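Local coordinates for uncharacterized metal-dependent hydrolase (Pyrococcus horikoshii, PDB 3IGH), which is uncharacterised but, as a metal-dependent member of the amidohydrolase family, probably hydrolyses carbon-nitrogen bonds other than peptide bonds, at residues 73-78 and 188-193; 385-390 and 431-435; 57-63 and 466-472. All coordinates share one frame; numbering follows the deposited sequence. Where two conformers were deposited one is given.

Interaction 1 (73-78 and 188-193)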
# COMPACT_ATOMS: atom_id res chain seq x y z
N LEU A 73 -8.10 20.64 8.58
CA LEU A 73 -9.55 20.82 8.48
C LEU A 73 -10.23 20.25 9.74
O LEU A 73 -11.10 20.89 10.32
CB LEU A 73 -10.13 20.17 7.22
CG LEU A 73 -11.66 20.14 7.07
CD1 LEU A 73 -12.28 21.53 7.17
CD2 LEU A 73 -12.08 19.44 5.75
N GLY A 74 -9.82 19.06 10.14
CA GLY A 74 -10.29 18.44 11.38
C GLY A 74 -10.06 19.33 12.59
O GLY A 74 -10.97 19.51 13.39
N MET A 75 -8.85 19.89 12.70
CA MET A 75 -8.49 20.80 13.80
C MET A 75 -9.38 22.04 13.80
O MET A 75 -9.91 22.42 14.84
CB MET A 75 -7.00 21.20 13.77
CG MET A 75 -6.66 22.41 14.69
SD MET A 75 -4.95 22.64 15.24
CE MET A 75 -4.73 21.14 16.19
N SER A 76 -9.56 22.63 12.61
CA SER A 76 -10.36 23.84 12.43
C SER A 76 -11.81 23.64 12.85
O SER A 76 -12.43 24.53 13.43
CB SER A 76 -10.30 24.30 10.97
OG SER A 76 -11.06 25.47 10.75
N LEU A 77 -12.35 22.46 12.56
CA LEU A 77 -13.73 22.14 12.92
C LEU A 77 -13.95 21.98 14.43
O LEU A 77 -15.07 22.11 14.92
CB LEU A 77 -14.22 20.89 12.17
CG LEU A 77 -14.40 21.05 10.65
CD1 LEU A 77 -14.40 19.70 9.94
CD2 LEU A 77 -15.67 21.84 10.30
N GLU A 78 -12.86 21.69 15.14
CA GLU A 78 -12.88 21.51 16.60
C GLU A 78 -12.43 22.73 17.37
O GLU A 78 -12.63 22.81 18.59
CB GLU A 78 -11.99 20.31 16.96
CG GLU A 78 -12.52 19.00 16.39
CD GLU A 78 -13.93 18.68 16.88
OE1 GLU A 78 -14.12 18.63 18.11
OE2 GLU A 78 -14.84 18.51 16.04
N TYR A 188 -8.49 11.30 15.04
CA TYR A 188 -9.71 12.04 15.38
C TYR A 188 -9.96 13.20 14.40
O TYR A 188 -11.08 13.36 13.91
CB TYR A 188 -9.62 12.53 16.83
CG TYR A 188 -10.75 13.43 17.27
CD1 TYR A 188 -11.94 12.90 17.75
CD2 TYR A 188 -10.62 14.82 17.23
CE1 TYR A 188 -12.99 13.72 18.16
CE2 TYR A 188 -11.66 15.65 17.63
CZ TYR A 188 -12.83 15.10 18.10
OH TYR A 188 -13.85 15.92 18.50
N TYR A 189 -8.92 14.00 14.13
CA TYR A 189 -9.05 15.13 13.21
C TYR A 189 -9.39 14.71 11.78
O TYR A 189 -10.25 15.31 11.14
CB TYR A 189 -7.78 15.99 13.21
CG TYR A 189 -7.54 16.76 14.49
CD1 TYR A 189 -8.59 17.34 15.19
CD2 TYR A 189 -6.25 16.92 14.98
CE1 TYR A 189 -8.36 18.07 16.36
CE2 TYR A 189 -6.01 17.64 16.15
CZ TYR A 189 -7.07 18.20 16.83
OH TYR A 189 -6.84 18.90 17.99
N ILE A 190 -8.73 13.65 11.30
CA ILE A 190 -8.98 13.16 9.94
C ILE A 190 -10.39 12.58 9.82
O ILE A 190 -11.08 12.81 8.82
CB ILE A 190 -7.89 12.16 9.46
CG1 ILE A 190 -6.55 12.89 9.30
CG2 ILE A 190 -8.28 11.53 8.11
CD1 ILE A 190 -5.33 11.96 9.33
N LYS A 191 -10.83 11.85 10.84
CA LYS A 191 -12.21 11.33 10.85
C LYS A 191 -13.23 12.47 10.81
O LYS A 191 -14.20 12.42 10.05
CB LYS A 191 -12.47 10.44 12.07
CG LYS A 191 -11.85 9.05 11.95
CD LYS A 191 -12.27 8.13 13.11
CE LYS A 191 -13.56 7.39 12.79
NZ LYS A 191 -13.84 6.33 13.80
N ARG A 192 -13.01 13.51 11.58
CA ARG A 192 -13.88 14.64 11.54
C ARG A 192 -13.90 15.33 10.19
O ARG A 192 -14.93 15.63 9.68
CB ARG A 192 -13.59 15.60 12.67
CG ARG A 192 -14.39 16.84 12.66
CD ARG A 192 -15.48 16.89 13.72
NE ARG A 192 -16.48 17.92 13.42
CZ ARG A 192 -17.25 17.91 12.33
NH1 ARG A 192 -17.13 16.91 11.46
NH2 ARG A 192 -18.12 18.88 12.11
N ALA A 193 -12.74 15.54 9.62
CA ALA A 193 -12.63 16.15 8.30
C ALA A 193 -13.31 15.35 7.19
O ALA A 193 -14.07 15.92 6.40
CB ALA A 193 -11.15 16.41 7.95
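Gly74 and Tyr189 mark a helix crossing in this amidohydrolase of TIM-barrel type: the segments 73-78 (on helix 70-78) and 188-193 (on helix 183-199) cross at 84°, their axes approaching to 7.5 Å. Glycine suits the crossing point because backbone meets backbone there: Gly74 CA lies 3.1 Å from Tyr189 O in a CA-H...O contact, and any CB at this position would run into that oxygen.

Apolar contacts and packing over flat groups extend from this point. Ala193, the smallest residue with a side chain, turns its methyl toward helix 70-78, with CB 3.9 Å from Leu73 CD2. The flat ring of Tyr189 fits the backbone beside the glycine, so that Met75 CA stands over one ring face, displaced toward the rim, in a CH-pi contact 4.0 Å from the centroid. Leu77 meets Arg192 at about a right angle and sets CD1 over the centre of the guanidinium, 4.1 Å above its plane.

Polar contacts gather on Glu78, whose two oxygens serve different partners. OE2 lies at the guanidinium edge and forms a salt bridge with Arg192 NE, although crowding against Arg192 CD makes its exact place less certain. Tyr188 has its CG anti to the backbone N (chi1 174°), which lets the long side chain reach across; its OH donates to Glu78 OE1 at 2.8 Å, approaching from above the carboxylate plane, which stands 86° to the ring.

Interaction 2 (385-390 and 431-435)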
# COMPACT_ATOMS: atom_id res chain seq x y z
N ARG A 385 -6.18 33.28 -13.66
CA ARG A 385 -6.67 33.33 -15.04
C ARG A 385 -7.13 31.97 -15.53
O ARG A 385 -6.57 31.39 -16.47
CB ARG A 385 -5.64 34.01 -15.98
CG ARG A 385 -4.25 33.39 -16.02
CD ARG A 385 -3.22 34.30 -16.69
NE ARG A 385 -3.60 34.74 -18.03
CZ ARG A 385 -2.81 35.45 -18.84
NH1 ARG A 385 -1.58 35.80 -18.47
NH2 ARG A 385 -3.25 35.82 -20.04
N PHE A 386 -8.21 31.48 -14.92
CA PHE A 386 -8.61 30.07 -15.05
C PHE A 386 -9.02 29.65 -16.46
O PHE A 386 -8.73 28.54 -16.87
CB PHE A 386 -9.72 29.71 -14.06
CG PHE A 386 -9.38 30.00 -12.62
CD1 PHE A 386 -10.37 30.48 -11.76
CD2 PHE A 386 -8.10 29.80 -12.12
CE1 PHE A 386 -10.08 30.75 -10.43
CE2 PHE A 386 -7.80 30.08 -10.79
CZ PHE A 386 -8.80 30.54 -9.94
N LYS A 387 -9.70 30.55 -17.17
CA LYS A 387 -10.09 30.29 -18.55
C LYS A 387 -8.86 30.13 -19.45
O LYS A 387 -8.79 29.17 -20.21
CB LYS A 387 -11.05 31.37 -19.08
CG LYS A 387 -11.69 30.98 -20.42
CD LYS A 387 -12.72 31.99 -20.89
CE LYS A 387 -13.58 31.42 -22.02
NZ LYS A 387 -14.62 32.38 -22.49
N ASP A 388 -7.90 31.04 -19.33
CA ASP A 388 -6.61 30.92 -20.03
C ASP A 388 -5.84 29.64 -19.69
O ASP A 388 -5.29 28.99 -20.57
CB ASP A 388 -5.71 32.13 -19.75
CG ASP A 388 -6.31 33.44 -20.26
OD1 ASP A 388 -7.14 33.38 -21.19
OD2 ASP A 388 -5.95 34.51 -19.72
N LEU A 389 -5.80 29.29 -18.40
CA LEU A 389 -5.04 28.11 -17.95
C LEU A 389 -5.66 26.78 -18.42
O LEU A 389 -4.92 25.84 -18.76
CB LEU A 389 -4.89 28.13 -16.42
CG LEU A 389 -4.07 29.29 -15.85
CD1 LEU A 389 -4.19 29.39 -14.32
CD2 LEU A 389 -2.59 29.20 -16.27
N MET A 390 -6.99 26.73 -18.45
CA MET A 390 -7.74 25.54 -18.87
C MET A 390 -7.41 25.19 -20.33
O MET A 390 -7.48 24.02 -20.74
CB MET A 390 -9.24 25.79 -18.71
CG MET A 390 -10.07 24.60 -18.23
SD MET A 390 -11.75 25.09 -17.72
CE MET A 390 -12.28 26.00 -19.18
N ASP A 431 -13.71 38.33 -18.14
CA ASP A 431 -13.54 37.40 -19.25
C ASP A 431 -12.95 36.03 -18.86
O ASP A 431 -12.90 35.11 -19.67
CB ASP A 431 -12.70 38.05 -20.36
CG ASP A 431 -11.21 38.11 -20.02
OD1 ASP A 431 -10.39 37.79 -20.90
OD2 ASP A 431 -10.84 38.48 -18.88
N GLN A 432 -12.52 35.91 -17.60
CA GLN A 432 -11.94 34.66 -17.11
C GLN A 432 -12.97 33.74 -16.46
O GLN A 432 -12.62 32.63 -16.02
CB GLN A 432 -10.78 34.94 -16.15
CG GLN A 432 -9.55 35.55 -16.83
CD GLN A 432 -9.03 34.67 -17.94
OE1 GLN A 432 -8.66 33.52 -17.72
NE2 GLN A 432 -9.01 35.20 -19.15
N ALA A 433 -14.21 34.20 -16.39
CA ALA A 433 -15.33 33.42 -15.84
C ALA A 433 -15.52 32.13 -16.62
O ALA A 433 -15.40 32.12 -17.85
CB ALA A 433 -16.61 34.24 -15.85
N LEU A 434 -15.79 31.03 -15.92
CA LEU A 434 -16.06 29.75 -16.56
C LEU A 434 -17.55 29.50 -16.57
O LEU A 434 -18.28 30.05 -15.75
CB LEU A 434 -15.36 28.60 -15.82
CG LEU A 434 -13.84 28.62 -15.64
CD1 LEU A 434 -13.36 27.29 -15.10
CD2 LEU A 434 -13.14 28.94 -16.94
N ASP A 435 -18.03 28.67 -17.49
CA ASP A 435 -19.42 28.24 -17.40
C ASP A 435 -19.53 27.06 -16.43
O ASP A 435 -18.51 26.46 -16.07
CB ASP A 435 -20.04 27.94 -18.78
CG ASP A 435 -19.26 26.89 -19.57
OD1 ASP A 435 -18.76 25.91 -18.98
OD2 ASP A 435 -19.17 27.06 -20.80
O HOH W 1 -15.69 33.85 -19.91
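Gln432 lays its amide against the first turn of helix 386-392, where Asp388 offers both a backbone NH and a carboxylate; this helix precedes strand 395-397 in the amidohydrolase TIM-barrel fold. First-turn NH groups have no carbonyl one turn earlier in the helix to bond to, so a buried glutamine from the 3-10 turn and loop before helix 436-450 is well suited to supply an acceptor.

The hydrogen bonds begin with Asp388 N, which donates to Gln432 OE1 at 3.1 Å and 170°, in the carbonyl plane and on a lone pair. The other end of the amide returns a weak bond, Gln432 NE2 to Asp388 OD1 at 3.3 Å, with carboxylate and amide planes 53° apart, and a second weak bond ties the same nitrogen to Asp431 OD1. Together these probably fix the amide's rotation, mainly through the straight bond to OE1.

Charge pairing is confined to 385-390, where Arg385 grips Asp388 side-on. Arg385 NE and NH2 both donate to Asp388 OD2, at 2.9 and 3.0 Å, with that oxygen in the guanidinium plane. NH1 forms a salt bridge with Asp345 and a hydrogen bond with Val343 O, tying the helix start to the region around helix 345-354.

Branched Leu434 spreads its two methyls over the helix, CD2 3.7 Å from Lys387 CA and CD1 toward Phe386 CB; its side chain also touches Phe397.

In Lys387, chi1 of -169° turns CG away from the backbone N, and the extended chain passes its methylenes along the loop backbone. At its end NZ donates to a water at 3.2 Å, and that water donates in turn to Asp431 O at 3.1 Å and Ala433 O at 2.7 Å.

Interaction 3 (57-63 and 466-472). With SO4 (sulfate ion), chain D; SO4 (sulfate ion), chain T.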
# COMPACT_ATOMS: atom_id res chain seq x y z
N LYS A 57 -34.45 11.36 -9.90
CA LYS A 57 -33.34 12.14 -9.34
C LYS A 57 -32.11 12.18 -10.25
O LYS A 57 -31.99 11.38 -11.19
CB LYS A 57 -32.96 11.65 -7.94
CG LYS A 57 -33.98 12.00 -6.86
CD LYS A 57 -33.56 11.43 -5.51
CE LYS A 57 -34.77 11.06 -4.65
NZ LYS A 57 -35.41 9.78 -5.10
N TYR A 58 -31.20 13.10 -9.96
CA TYR A 58 -30.04 13.35 -10.81
C TYR A 58 -28.77 12.81 -10.16
O TYR A 58 -28.63 12.82 -8.93
CB TYR A 58 -29.90 14.84 -11.15
CG TYR A 58 -31.05 15.38 -11.99
CD1 TYR A 58 -30.89 15.60 -13.35
CD2 TYR A 58 -32.30 15.65 -11.41
CE1 TYR A 58 -31.95 16.09 -14.13
CE2 TYR A 58 -33.36 16.13 -12.18
CZ TYR A 58 -33.18 16.35 -13.53
OH TYR A 58 -34.23 16.83 -14.29
N VAL A 59 -27.85 12.32 -10.99
CA VAL A 59 -26.60 11.72 -10.50
C VAL A 59 -25.43 12.35 -11.24
O VAL A 59 -25.47 12.49 -12.46
CB VAL A 59 -26.60 10.16 -10.66
CG1 VAL A 59 -25.26 9.54 -10.24
CG2 VAL A 59 -27.72 9.53 -9.85
N MET A 60 -24.40 12.76 -10.50
CA MET A 60 -23.18 13.29 -11.12
C MET A 60 -21.95 12.65 -10.45
O MET A 60 -22.08 12.13 -9.33
CB MET A 60 -23.12 14.84 -11.04
CG MET A 60 -23.01 15.46 -9.64
SD MET A 60 -22.75 17.27 -9.59
CE MET A 60 -20.96 17.36 -9.73
N PRO A 61 -20.78 12.65 -11.13
CA PRO A 61 -19.58 12.23 -10.42
C PRO A 61 -19.37 13.08 -9.17
O PRO A 61 -19.67 14.28 -9.17
CB PRO A 61 -18.46 12.48 -11.43
CG PRO A 61 -19.13 12.40 -12.76
CD PRO A 61 -20.49 12.98 -12.54
N ALA A 62 -18.87 12.47 -8.11
CA ALA A 62 -18.67 13.20 -6.87
C ALA A 62 -17.54 14.23 -7.03
O ALA A 62 -16.73 14.13 -7.95
CB ALA A 62 -18.38 12.22 -5.73
N PHE A 63 -17.53 15.24 -6.16
CA PHE A 63 -16.47 16.23 -6.19
C PHE A 63 -15.14 15.60 -5.76
O PHE A 63 -15.10 14.65 -4.96
CB PHE A 63 -16.81 17.44 -5.32
CG PHE A 63 -17.93 18.30 -5.89
CD1 PHE A 63 -17.66 19.23 -6.90
CD2 PHE A 63 -19.23 18.17 -5.42
CE1 PHE A 63 -18.68 20.03 -7.42
CE2 PHE A 63 -20.26 18.97 -5.93
CZ PHE A 63 -19.99 19.89 -6.94
N GLU A 466 -18.00 6.74 -7.69
CA GLU A 466 -18.10 7.82 -6.71
C GLU A 466 -19.05 8.83 -7.29
O GLU A 466 -18.72 9.54 -8.24
CB GLU A 466 -16.73 8.48 -6.45
CG GLU A 466 -15.61 7.51 -6.10
CD GLU A 466 -15.75 6.88 -4.73
OE1 GLU A 466 -16.73 7.15 -4.02
OE2 GLU A 466 -14.85 6.10 -4.36
N TYR A 467 -20.24 8.88 -6.72
CA TYR A 467 -21.29 9.72 -7.27
C TYR A 467 -22.06 10.37 -6.15
O TYR A 467 -22.01 9.94 -4.99
CB TYR A 467 -22.22 8.89 -8.18
CG TYR A 467 -22.92 7.75 -7.47
CD1 TYR A 467 -24.12 7.97 -6.79
CD2 TYR A 467 -22.39 6.46 -7.48
CE1 TYR A 467 -24.77 6.93 -6.12
CE2 TYR A 467 -23.03 5.41 -6.82
CZ TYR A 467 -24.22 5.66 -6.15
OH TYR A 467 -24.87 4.64 -5.49
N ILE A 468 -22.79 11.43 -6.50
CA ILE A 468 -23.71 12.07 -5.57
C ILE A 468 -25.09 12.13 -6.22
O ILE A 468 -25.20 12.24 -7.44
CB ILE A 468 -23.22 13.47 -5.08
CG1 ILE A 468 -22.89 14.41 -6.24
CG2 ILE A 468 -21.97 13.31 -4.20
CD1 ILE A 468 -22.29 15.75 -5.80
N ILE A 469 -26.12 12.02 -5.39
CA ILE A 469 -27.50 12.03 -5.87
C ILE A 469 -28.11 13.39 -5.56
O ILE A 469 -28.07 13.86 -4.42
CB ILE A 469 -28.33 10.86 -5.26
CG1 ILE A 469 -27.68 9.51 -5.63
CG2 ILE A 469 -29.79 10.90 -5.74
CD1 ILE A 469 -28.43 8.27 -5.13
N LEU A 470 -28.66 14.04 -6.58
CA LEU A 470 -29.25 15.37 -6.42
C LEU A 470 -30.74 15.38 -6.78
O LEU A 470 -31.20 14.55 -7.57
CB LEU A 470 -28.47 16.39 -7.26
CG LEU A 470 -26.95 16.45 -7.07
CD1 LEU A 470 -26.32 17.37 -8.09
CD2 LEU A 470 -26.56 16.88 -5.65
N ASP A 471 -31.48 16.31 -6.18
CA ASP A 471 -32.91 16.47 -6.49
C ASP A 471 -33.13 17.15 -7.84
O ASP A 471 -34.14 16.93 -8.50
CB ASP A 471 -33.62 17.28 -5.40
CG ASP A 471 -33.89 16.47 -4.14
OD1 ASP A 471 -33.91 15.22 -4.22
OD2 ASP A 471 -34.09 17.09 -3.08
N ARG A 472 -32.16 17.97 -8.24
CA ARG A 472 -32.26 18.77 -9.45
C ARG A 472 -31.02 18.66 -10.33
O ARG A 472 -29.96 18.23 -9.88
CB ARG A 472 -32.50 20.23 -9.09
CG ARG A 472 -33.83 20.53 -8.41
CD ARG A 472 -33.78 21.87 -7.70
NE ARG A 472 -32.79 21.87 -6.63
CZ ARG A 472 -32.52 22.93 -5.86
NH1 ARG A 472 -33.16 24.07 -6.05
NH2 ARG A 472 -31.60 22.84 -4.91
S SO4 D . -30.17 19.48 -4.77
O1 SO4 D . -30.48 18.11 -4.39
O2 SO4 D . -30.71 20.40 -3.77
O3 SO4 D . -28.72 19.65 -4.80
O4 SO4 D . -30.71 19.77 -6.09
S SO4 T . -34.28 26.68 -3.81
O1 SO4 T . -34.84 25.33 -3.89
O2 SO4 T . -33.41 26.78 -2.64
O3 SO4 T . -33.52 26.97 -5.02
O4 SO4 T . -35.36 27.65 -3.68
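The Tyr58 ring rests one face on the backbone of Arg472, its CD2 3.4 Å from Arg472 C, while Leu470 O and Asp471 O lie at its edge. Phe63 has Met60 CE over one face, put there by the bend at chi3, and receives Ile468 CD1 obliquely, 3.8 Å from its CE2. The Arg472 guanidinium presents its edge to two sulfates.

Strands 58-61 and 467-470 are antiparallel. Tyr58 with Leu470 and Met60 with Ile468 are hydrogen-bonded pairs, each joined by two N-H...O bonds, and Ala62 N donates to Glu466 O. Flexible Met60 and branched Ile468 and Leu470 suit the apolar face they share: Met60 CG lies 3.6 Å from Ile468 CG1, and chi1 of 66° with an extended chi2 carries SD to 3.9 Å from Leu470 CD1.

Asp471 N donates to O1 of the chain D sulfate at 2.7 Å, and Arg472 grips that ion through NE to O4 (3.0 Å) and NH2 to O2 (2.8 Å); NH1 donates to the chain T sulfate. NH2 also bonds to His481 O of the C-terminal histidine tag. A leucine in place of Arg472 would probably leave the chain D sulfate without the guanidinium's two bonds and His481 O without that donor.

Backbone bonding and apolar packing thus close the strand pair, whereas the anion site, probably filled from the crystallisation liquor and shared with tag histidines, probably says little about natural ligands.

Interaction 3 brings together chain regions more than 400 residues apart, and interactions 1 and 2 both lie within the long loop it closes, one after the other. Interactions 1 and 3 are neighbours in sequence, since strand 58-68 leads into helix 70-78, yet their centres are about 25 Å apart. The centre of interaction 2 is about 25 Å from that of interaction 3 and about 32 Å from that of interaction 1, on the opposite side of the chain's centre from the latter; none of the three touches another. They therefore join separate parts of the TIM-barrel fold: a helix crossing, a helix start met by a loop some 40 residues later, and a late strand paired with an early one.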